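Local coordinates for leucyl-trna synthetase (Plasmodium falciparum, PDB 5FOC), which joins leucine to tRNA(Leu) at the expense of ATP and whose editing domain, the part described here, probably removes wrongly attached amino acids from mischarged tRNA, at residues 239-244 / 283-288; 243-248 / 319-324. The protein carries 2 engineered substitutions. All coordinates share one frame; numbering follows the deposited sequence.

Contact 1: 239-244 / 283-288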
ATOM      1  N   TYR A 239       4.252   9.856   0.957  1.00 20.43           N
ATOM      2  CA  TYR A 239       3.441  10.026   2.137  1.00 18.90           C
ATOM      3  C   TYR A 239       2.177   9.204   1.958  1.00 19.96           C
ATOM      4  O   TYR A 239       1.659   9.105   0.815  1.00 20.74           O
ATOM      5  CB  TYR A 239       3.136  11.496   2.382  1.00 19.44           C
ATOM      6  CG  TYR A 239       4.426  12.286   2.555  1.00 20.30           C
ATOM      7  CD1 TYR A 239       5.261  12.050   3.620  1.00 24.06           C
ATOM      8  CD2 TYR A 239       4.818  13.182   1.586  1.00 21.70           C
ATOM      9  CE1 TYR A 239       6.463  12.769   3.724  1.00 23.59           C
ATOM     10  CE2 TYR A 239       6.004  13.926   1.716  1.00 22.82           C
ATOM     11  CZ  TYR A 239       6.813  13.651   2.765  1.00 24.43           C
ATOM     12  OH  TYR A 239       7.995  14.397   2.876  1.00 33.89           O
ATOM     13  N   ILE A 240       1.667   8.744   3.087  1.00 19.20           N
ATOM     14  CA  ILE A 240       0.346   8.065   3.092  1.00 18.76           C
ATOM     15  C   ILE A 240      -0.749   9.122   3.020  1.00 19.92           C
ATOM     16  O   ILE A 240      -0.836  10.006   3.890  1.00 21.42           O
ATOM     17  CB  ILE A 240       0.148   7.136   4.272  1.00 18.49           C
ATOM     18  CG1 ILE A 240       1.158   6.024   4.199  1.00 20.53           C
ATOM     19  CG2 ILE A 240      -1.268   6.535   4.255  1.00 18.03           C
ATOM     20  CD1 ILE A 240       1.178   5.020   5.318  1.00 20.25           C
ATOM     21  N   LEU A 241      -1.664   8.991   2.041  1.00 20.02           N
ATOM     22  CA  LEU A 241      -2.776   9.875   1.869  1.00 18.85           C
ATOM     23  C   LEU A 241      -4.113   9.121   1.913  1.00 20.07           C
ATOM     24  O   LEU A 241      -4.111   7.950   1.592  1.00 21.03           O
ATOM     25  CB  LEU A 241      -2.688  10.596   0.537  1.00 20.00           C
ATOM     26  CG  LEU A 241      -1.515  11.521   0.211  1.00 18.49           C
ATOM     27  CD1 LEU A 241      -1.719  12.120  -1.161  1.00 23.23           C
ATOM     28  CD2 LEU A 241      -1.447  12.618   1.246  1.00 21.24           C
ATOM     29  N   PRO A 242      -5.182   9.787   2.314  1.00 18.34           N
ATOM     30  CA  PRO A 242      -6.486   9.113   2.415  1.00 19.35           C
ATOM     31  C   PRO A 242      -7.246   9.040   1.091  1.00 21.23           C
ATOM     32  O   PRO A 242      -7.375  10.016   0.391  1.00 22.30           O
ATOM     33  CB  PRO A 242      -7.229   9.965   3.416  1.00 22.35           C
ATOM     34  CG  PRO A 242      -6.721  11.346   3.145  1.00 22.31           C
ATOM     35  CD  PRO A 242      -5.250  11.166   2.854  1.00 21.49           C
ATOM     36  N   MET A 243      -7.776   7.833   0.799  1.00 20.02           N
ATOM     37  CA  MET A 243      -8.621   7.618  -0.380  1.00 21.10           C
ATOM     38  C   MET A 243      -9.799   6.787   0.103  1.00 21.36           C
ATOM     39  O   MET A 243      -9.650   5.600   0.383  1.00 23.58           O
ATOM     40  CB  MET A 243      -7.829   6.943  -1.471  1.00 19.83           C
ATOM     41  CG  MET A 243      -8.642   6.585  -2.734  1.00 21.08           C
ATOM     42  SD  MET A 243      -7.688   5.669  -3.976  1.00 26.19           S
ATOM     43  CE  MET A 243      -7.398   6.879  -5.246  1.00 30.36           C
ATOM     44  N   THR A 244     -10.955   7.448   0.269  1.00 23.28           N
ATOM     45  CA  THR A 244     -12.153   6.794   0.840  1.00 22.06           C
ATOM     46  C   THR A 244     -12.822   5.823  -0.093  1.00 24.34           C
ATOM     47  O   THR A 244     -13.692   5.091   0.359  1.00 26.97           O
ATOM     48  CB  THR A 244     -13.206   7.815   1.302  1.00 24.40           C
ATOM     49  OG1 THR A 244     -13.650   8.626   0.189  1.00 27.72           O
ATOM     50  CG2 THR A 244     -12.611   8.665   2.395  1.00 25.19           C
ATOM     51  N   TYR A 283      -6.091  15.657   9.198  1.00 29.95           N
ATOM     52  CA  TYR A 283      -5.051  14.624   9.316  1.00 28.08           C
ATOM     53  C   TYR A 283      -3.695  15.201   9.651  1.00 31.15           C
ATOM     54  O   TYR A 283      -3.478  16.431   9.613  1.00 36.43           O
ATOM     55  CB  TYR A 283      -4.919  13.862   8.005  1.00 25.03           C
ATOM     56  CG  TYR A 283      -6.197  13.164   7.540  1.00 24.96           C
ATOM     57  CD1 TYR A 283      -6.595  11.954   8.109  1.00 27.72           C
ATOM     58  CD2 TYR A 283      -6.995  13.718   6.542  1.00 24.62           C
ATOM     59  CE1 TYR A 283      -7.765  11.304   7.693  1.00 28.15           C
ATOM     60  CE2 TYR A 283      -8.182  13.066   6.100  1.00 23.33           C
ATOM     61  CZ  TYR A 283      -8.544  11.870   6.679  1.00 30.41           C
ATOM     62  OH  TYR A 283      -9.679  11.234   6.276  1.00 34.81           O
ATOM     63  N   ASN A 284      -2.754  14.323   9.954  1.00 30.96           N
ATOM     64  CA  ASN A 284      -1.386  14.779  10.239  1.00 34.33           C
ATOM     65  C   ASN A 284      -0.669  14.994   8.905  1.00 30.82           C
ATOM     66  O   ASN A 284       0.271  14.234   8.556  1.00 35.03           O
ATOM     67  CB  ASN A 284      -0.655  13.769  11.130  1.00 40.87           C
ATOM     68  CG  ASN A 284      -1.295  13.614  12.509  1.00 46.30           C
ATOM     69  OD1 ASN A 284      -1.448  12.490  13.004  1.00 52.75           O
ATOM     70  ND2 ASN A 284      -1.675  14.726  13.134  1.00 48.94           N
ATOM     71  N   LEU A 285      -1.133  16.031   8.175  1.00 31.19           N
ATOM     72  CA  LEU A 285      -0.641  16.430   6.837  1.00 27.33           C
ATOM     73  C   LEU A 285      -0.312  17.916   6.808  1.00 28.86           C
ATOM     74  O   LEU A 285      -1.026  18.718   7.381  1.00 34.08           O
ATOM     75  CB  LEU A 285      -1.674  16.150   5.713  1.00 27.75           C
ATOM     76  CG  LEU A 285      -1.877  14.717   5.279  1.00 27.18           C
ATOM     77  CD1 LEU A 285      -3.054  14.675   4.303  1.00 28.54           C
ATOM     78  CD2 LEU A 285      -0.614  14.175   4.637  1.00 28.88           C
ATOM     79  N   LYS A 286       0.761  18.261   6.099  1.00 31.85           N
ATOM     80  CA  LYS A 286       1.138  19.652   5.868  1.00 36.58           C
ATOM     81  C   LYS A 286       1.197  19.924   4.392  1.00 31.68           C
ATOM     82  O   LYS A 286       1.564  19.028   3.623  1.00 32.83           O
ATOM     83  CB  LYS A 286       2.478  19.987   6.536  1.00 42.63           C
ATOM     84  CG  LYS A 286       2.488  19.760   8.047  1.00 47.80           C
ATOM     85  CD  LYS A 286       3.808  19.186   8.558  1.00 50.82           C
ATOM     86  CE  LYS A 286       4.009  17.726   8.155  1.00 57.22           C
ATOM     87  NZ  LYS A 286       5.272  17.167   8.719  1.00 62.99           N
ATOM     88  N   GLU A 287       0.841  21.158   4.009  1.00 31.74           N
ATOM     89  CA  GLU A 287       0.838  21.627   2.617  1.00 34.82           C
ATOM     90  C   GLU A 287       2.077  21.185   1.860  1.00 32.75           C
ATOM     91  O   GLU A 287       2.012  20.812   0.705  1.00 34.52           O
ATOM     92  CB  GLU A 287       0.852  23.174   2.555  1.00 39.48           C
ATOM     93  CG  GLU A 287      -0.430  23.829   3.008  1.00 47.75           C
ATOM     94  CD  GLU A 287      -0.698  25.178   2.366  1.00 50.35           C
ATOM     95  OE1 GLU A 287       0.227  25.786   1.775  1.00 53.98           O
ATOM     96  OE2 GLU A 287      -1.857  25.629   2.466  1.00 61.64           O
ATOM     97  N   GLU A 288       3.231  21.313   2.503  1.00 31.60           N
ATOM     98  CA  GLU A 288       4.491  20.987   1.843  1.00 29.16           C
ATOM     99  C   GLU A 288       4.663  19.505   1.483  1.00 32.67           C
ATOM    100  O   GLU A 288       5.531  19.172   0.677  1.00 33.79           O
ATOM    101  CB  GLU A 288       5.671  21.459   2.688  1.00 32.84           C
ATOM    102  CG  GLU A 288       5.726  20.825   4.079  1.00 35.90           C
ATOM    103  CD  GLU A 288       5.391  21.819   5.182  1.00 45.25           C
ATOM    104  OE1 GLU A 288       4.356  22.553   5.059  1.00 44.37           O
ATOM    105  OE2 GLU A 288       6.155  21.835   6.179  1.00 66.86           O
TER

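Contact 2: 243-248 / 319-324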
ATOM      1  N   MET A 243      -7.776   7.833   0.799  1.00 20.02           N
ATOM      2  CA  MET A 243      -8.621   7.618  -0.380  1.00 21.10           C
ATOM      3  C   MET A 243      -9.799   6.787   0.103  1.00 21.36           C
ATOM      4  O   MET A 243      -9.650   5.600   0.383  1.00 23.58           O
ATOM      5  CB  MET A 243      -7.829   6.943  -1.471  1.00 19.83           C
ATOM      6  CG  MET A 243      -8.642   6.585  -2.734  1.00 21.08           C
ATOM      7  SD  MET A 243      -7.688   5.669  -3.976  1.00 26.19           S
ATOM      8  CE  MET A 243      -7.398   6.879  -5.246  1.00 30.36           C
ATOM      9  N   THR A 244     -10.955   7.448   0.269  1.00 23.28           N
ATOM     10  CA  THR A 244     -12.153   6.794   0.840  1.00 22.06           C
ATOM     11  C   THR A 244     -12.822   5.823  -0.093  1.00 24.34           C
ATOM     12  O   THR A 244     -13.692   5.091   0.359  1.00 26.97           O
ATOM     13  CB  THR A 244     -13.206   7.815   1.302  1.00 24.40           C
ATOM     14  OG1 THR A 244     -13.650   8.626   0.189  1.00 27.72           O
ATOM     15  CG2 THR A 244     -12.611   8.665   2.395  1.00 25.19           C
ATOM     16  N   THR A 245     -12.434   5.820  -1.367  1.00 23.34           N
ATOM     17  CA  THR A 245     -13.079   4.945  -2.396  1.00 21.82           C
ATOM     18  C   THR A 245     -12.406   3.583  -2.451  1.00 22.63           C
ATOM     19  O   THR A 245     -12.883   2.700  -3.146  1.00 27.54           O
ATOM     20  CB  THR A 245     -12.956   5.571  -3.787  1.00 24.84           C
ATOM     21  OG1 THR A 245     -11.576   5.981  -3.982  1.00 27.07           O
ATOM     22  CG2 THR A 245     -13.848   6.756  -3.900  1.00 29.28           C
ATOM     23  N   ILE A 246     -11.292   3.390  -1.754  1.00 22.95           N
ATOM     24  CA  ILE A 246     -10.664   2.062  -1.654  1.00 19.40           C
ATOM     25  C   ILE A 246     -11.686   1.048  -1.092  1.00 21.22           C
ATOM     26  O   ILE A 246     -12.252   1.252  -0.028  1.00 22.71           O
ATOM     27  CB  ILE A 246      -9.392   2.090  -0.782  1.00 20.36           C
ATOM     28  CG1 ILE A 246      -8.327   2.797  -1.584  1.00 19.05           C
ATOM     29  CG2 ILE A 246      -8.964   0.690  -0.374  1.00 21.55           C
ATOM     30  CD1 ILE A 246      -7.122   3.143  -0.727  1.00 18.54           C
ATOM     31  N   LYS A 247     -11.929  -0.026  -1.849  1.00 23.58           N
ATOM     32  CA  LYS A 247     -12.875  -1.047  -1.431  1.00 25.97           C
ATOM     33  C   LYS A 247     -12.205  -2.115  -0.580  1.00 25.49           C
ATOM     34  O   LYS A 247     -11.227  -2.741  -1.008  1.00 28.37           O
ATOM     35  CB  LYS A 247     -13.492  -1.726  -2.680  1.00 25.45           C
ATOM     36  CG  LYS A 247     -14.359  -0.809  -3.538  1.00 34.98           C
ATOM     37  CD  LYS A 247     -15.601  -0.281  -2.805  1.00 41.89           C
ATOM     38  CE  LYS A 247     -16.351   0.802  -3.598  1.00 41.19           C
ATOM     39  NZ  LYS A 247     -15.541   2.082  -3.647  1.00 43.49           N
ATOM     40  N   MET A 248     -12.737  -2.333   0.621  1.00 25.66           N
ATOM     41  CA  MET A 248     -12.125  -3.249   1.556  1.00 25.38           C
ATOM     42  C   MET A 248     -12.257  -4.726   1.208  1.00 25.24           C
ATOM     43  O   MET A 248     -11.583  -5.546   1.792  1.00 27.54           O
ATOM     44  CB  MET A 248     -12.648  -2.968   2.947  1.00 24.73           C
ATOM     45  CG  MET A 248     -12.277  -1.572   3.459  1.00 23.65           C
ATOM     46  SD  MET A 248     -10.571  -0.959   3.224  1.00 29.80           S
ATOM     47  CE  MET A 248      -9.635  -1.967   4.369  1.00 33.28           C
ATOM     48  N   SER A 319     -14.532  14.793  -9.271  1.00 27.92           N
ATOM     49  CA  SER A 319     -13.923  14.463  -8.003  1.00 28.99           C
ATOM     50  C   SER A 319     -13.462  12.999  -8.064  1.00 25.06           C
ATOM     51  O   SER A 319     -13.792  12.253  -9.019  1.00 27.92           O
ATOM     52  CB  SER A 319     -14.902  14.615  -6.842  1.00 25.88           C
ATOM     53  OG  SER A 319     -15.825  13.511  -6.851  1.00 26.29           O
ATOM     54  N   TYR A 320     -12.733  12.566  -7.031  1.00 26.65           N
ATOM     55  CA  TYR A 320     -12.246  11.188  -6.995  1.00 21.25           C
ATOM     56  C   TYR A 320     -13.368  10.227  -6.645  1.00 23.29           C
ATOM     57  O   TYR A 320     -13.176   9.029  -6.714  1.00 25.55           O
ATOM     58  CB  TYR A 320     -11.012  11.006  -6.100  1.00 22.66           C
ATOM     59  CG  TYR A 320     -11.248  10.821  -4.616  1.00 22.26           C
ATOM     60  CD1 TYR A 320     -11.250  11.908  -3.722  1.00 25.93           C
ATOM     61  CD2 TYR A 320     -11.323   9.551  -4.075  1.00 23.59           C
ATOM     62  CE1 TYR A 320     -11.451  11.712  -2.363  1.00 25.93           C
ATOM     63  CE2 TYR A 320     -11.516   9.339  -2.740  1.00 22.84           C
ATOM     64  CZ  TYR A 320     -11.553  10.427  -1.868  1.00 23.68           C
ATOM     65  OH  TYR A 320     -11.742  10.171  -0.524  1.00 30.31           O
ATOM     66  N   LYS A 321     -14.511  10.768  -6.242  1.00 25.33           N
ATOM     67  CA  LYS A 321     -15.716   9.974  -5.988  1.00 25.69           C
ATOM     68  C   LYS A 321     -16.772  10.063  -7.089  1.00 24.19           C
ATOM     69  O   LYS A 321     -17.877   9.521  -6.928  1.00 30.30           O
ATOM     70  CB  LYS A 321     -16.314  10.416  -4.650  1.00 29.00           C
ATOM     71  CG  LYS A 321     -15.379  10.149  -3.471  1.00 31.90           C
ATOM     72  CD  LYS A 321     -15.726  10.962  -2.231  1.00 35.01           C
ATOM     73  CE  LYS A 321     -15.222  12.381  -2.369  1.00 38.80           C
ATOM     74  NZ  LYS A 321     -15.477  13.131  -1.119  1.00 40.78           N
ATOM     75  N   ASP A 322     -16.426  10.661  -8.223  1.00 24.73           N
ATOM     76  CA  ASP A 322     -17.282  10.687  -9.433  1.00 25.01           C
ATOM     77  C   ASP A 322     -17.649   9.251  -9.850  1.00 25.66           C
ATOM     78  O   ASP A 322     -16.779   8.403 -10.019  1.00 29.72           O
ATOM     79  CB  ASP A 322     -16.512  11.421 -10.545  1.00 28.36           C
ATOM     80  CG  ASP A 322     -17.379  11.853 -11.711  1.00 26.80           C
ATOM     81  OD1 ASP A 322     -18.237  11.046 -12.164  1.00 29.70           O
ATOM     82  OD2 ASP A 322     -17.184  12.994 -12.208  1.00 30.42           O
ATOM     83  N   VAL A 323     -18.947   8.982 -10.027  1.00 26.28           N
ATOM     84  CA  VAL A 323     -19.420   7.653 -10.453  1.00 26.62           C
ATOM     85  C   VAL A 323     -18.873   7.190 -11.794  1.00 31.28           C
ATOM     86  O   VAL A 323     -18.855   5.981 -12.074  1.00 34.00           O
ATOM     87  CB  VAL A 323     -20.972   7.574 -10.505  1.00 31.37           C
ATOM     88  CG1 VAL A 323     -21.566   7.793  -9.130  1.00 32.07           C
ATOM     89  CG2 VAL A 323     -21.573   8.498 -11.571  1.00 32.80           C
ATOM     90  N   LYS A 324     -18.479   8.126 -12.647  1.00 28.53           N
ATOM     91  CA  LYS A 324     -17.987   7.759 -13.958  1.00 35.88           C
ATOM     92  C   LYS A 324     -16.536   7.272 -13.922  1.00 30.02           C
ATOM     93  O   LYS A 324     -16.071   6.674 -14.890  1.00 30.05           O
ATOM     94  CB  LYS A 324     -18.216   8.895 -14.970  1.00 40.07           C
ATOM     95  CG  LYS A 324     -17.153   9.965 -14.954  1.00 48.58           C
ATOM     96  CD  LYS A 324     -17.579  11.286 -15.603  1.00 60.94           C
ATOM     97  CE  LYS A 324     -16.642  12.414 -15.164  1.00 67.90           C
ATOM     98  NZ  LYS A 324     -17.317  13.743 -14.973  1.00 70.11           N
TER
HETATM   99  O   HOH W   1     -11.280   6.844  -6.616  1.00 32.80           O

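Contact 1: 239-244 / 283-288
Leu241 and Leu285 bring the end of strand 238-242, one that has a partner strand on each side, against the loop 283-288, with their CA atoms 8.5 Å apart, too far for backbone pairing, so the contact is made mainly by side chains. The loop bends tightly: Asn284 is the centre of an inverse gamma turn, closed by a weak bond from Leu285 N to Tyr283 O, and the CB atoms of both flanking residues point at the strand. Leu285 meets Leu241 through its two methyl branches, the closer pair being CD2 of Leu285 and CD2 of Leu241 at 3.8 Å; the two side chains cross at about a right angle. In Leu241, chi1 of -62° puts CG anti to the carbonyl carbon; the end of the side chain comes nearer the loop, and CD2 does the touching. Beside this pair, Pro242 sets its CG against the Tyr283 ring, 4.2 Å from the ring centroid and 29° off the normal, an off-centre CH-pi contact; the nearest ring atom is Tyr283 CE2, 3.7 Å from Pro242 CG. A rigid proline suits this place, offering CH groups to an aromatic ring, while the leucines fill a buried apolar seam. Leu241 also packs on Leu269 and Ile272 of helix 263-274, Pro242 on Tyr279 and Leu285 on Cys280 of helix 276-282, and the backbone of Leu241 is bonded to Thr139 and Ile141 of the parallel neighbour, strand 138-141.

Contact 2: 243-248 / 319-324
Thr244 and Tyr320 join hydroxyl to hydroxyl, OG1 to OH at 2.6 Å, a short hydrogen bond in which either may donate. A chi1 of 60° in Thr244 places OG1 where it meets this hydroxyl, and the two side chains cross at about a right angle. This is the tight part of the contact: the buried Tyr320 ring has Met243 CG 4.0 Å from its CE2, and Thr245 OG1 at its edge, near the ring plane, 3.6 Å from CD2. A tyrosine suits the spot because its ring packs among apolar groups, including Ala267 and Cys268 of helix 263-274, while its hydroxyl reaches a polar partner at the far end. Over one face of the ring, Lys321 of the same segment lays its CG 4.0 Å above the plane and also touches Thr245 CG2 across the contact. Lys321 is exposed and both threonines partly so; on this solvent side, at the ring edge, a water links Thr245 OG1, at 2.8 Å, to the carbonyl oxygen of Tyr320, to which it donates. Two type I beta turns, Met243 to Ile246 and Ser319 to Asp322, thus face each other, the second reinforced by an ST turn from Ser319 OG: turn-to-turn packing between loops of the editing domain.

Contacts 1 and 2 start from one continuous piece of chain, 239-248, and share Met243 and Thr244, yet their centres lie 16 Å apart. Along the sequence this piece comes first, then 283-288, then 319-324. In contact 1 the strand 238-242 of the large mixed sheet meets the loop after helix 276-282; in contact 2 the turn that follows the strand meets the loop before helix 325-339. Helix 263-274 lies beside both, touching Leu241 in the first and Met243 and Tyr320 in the second. The strand and its exit are thereby joined at successive points to the helical part of the editing domain.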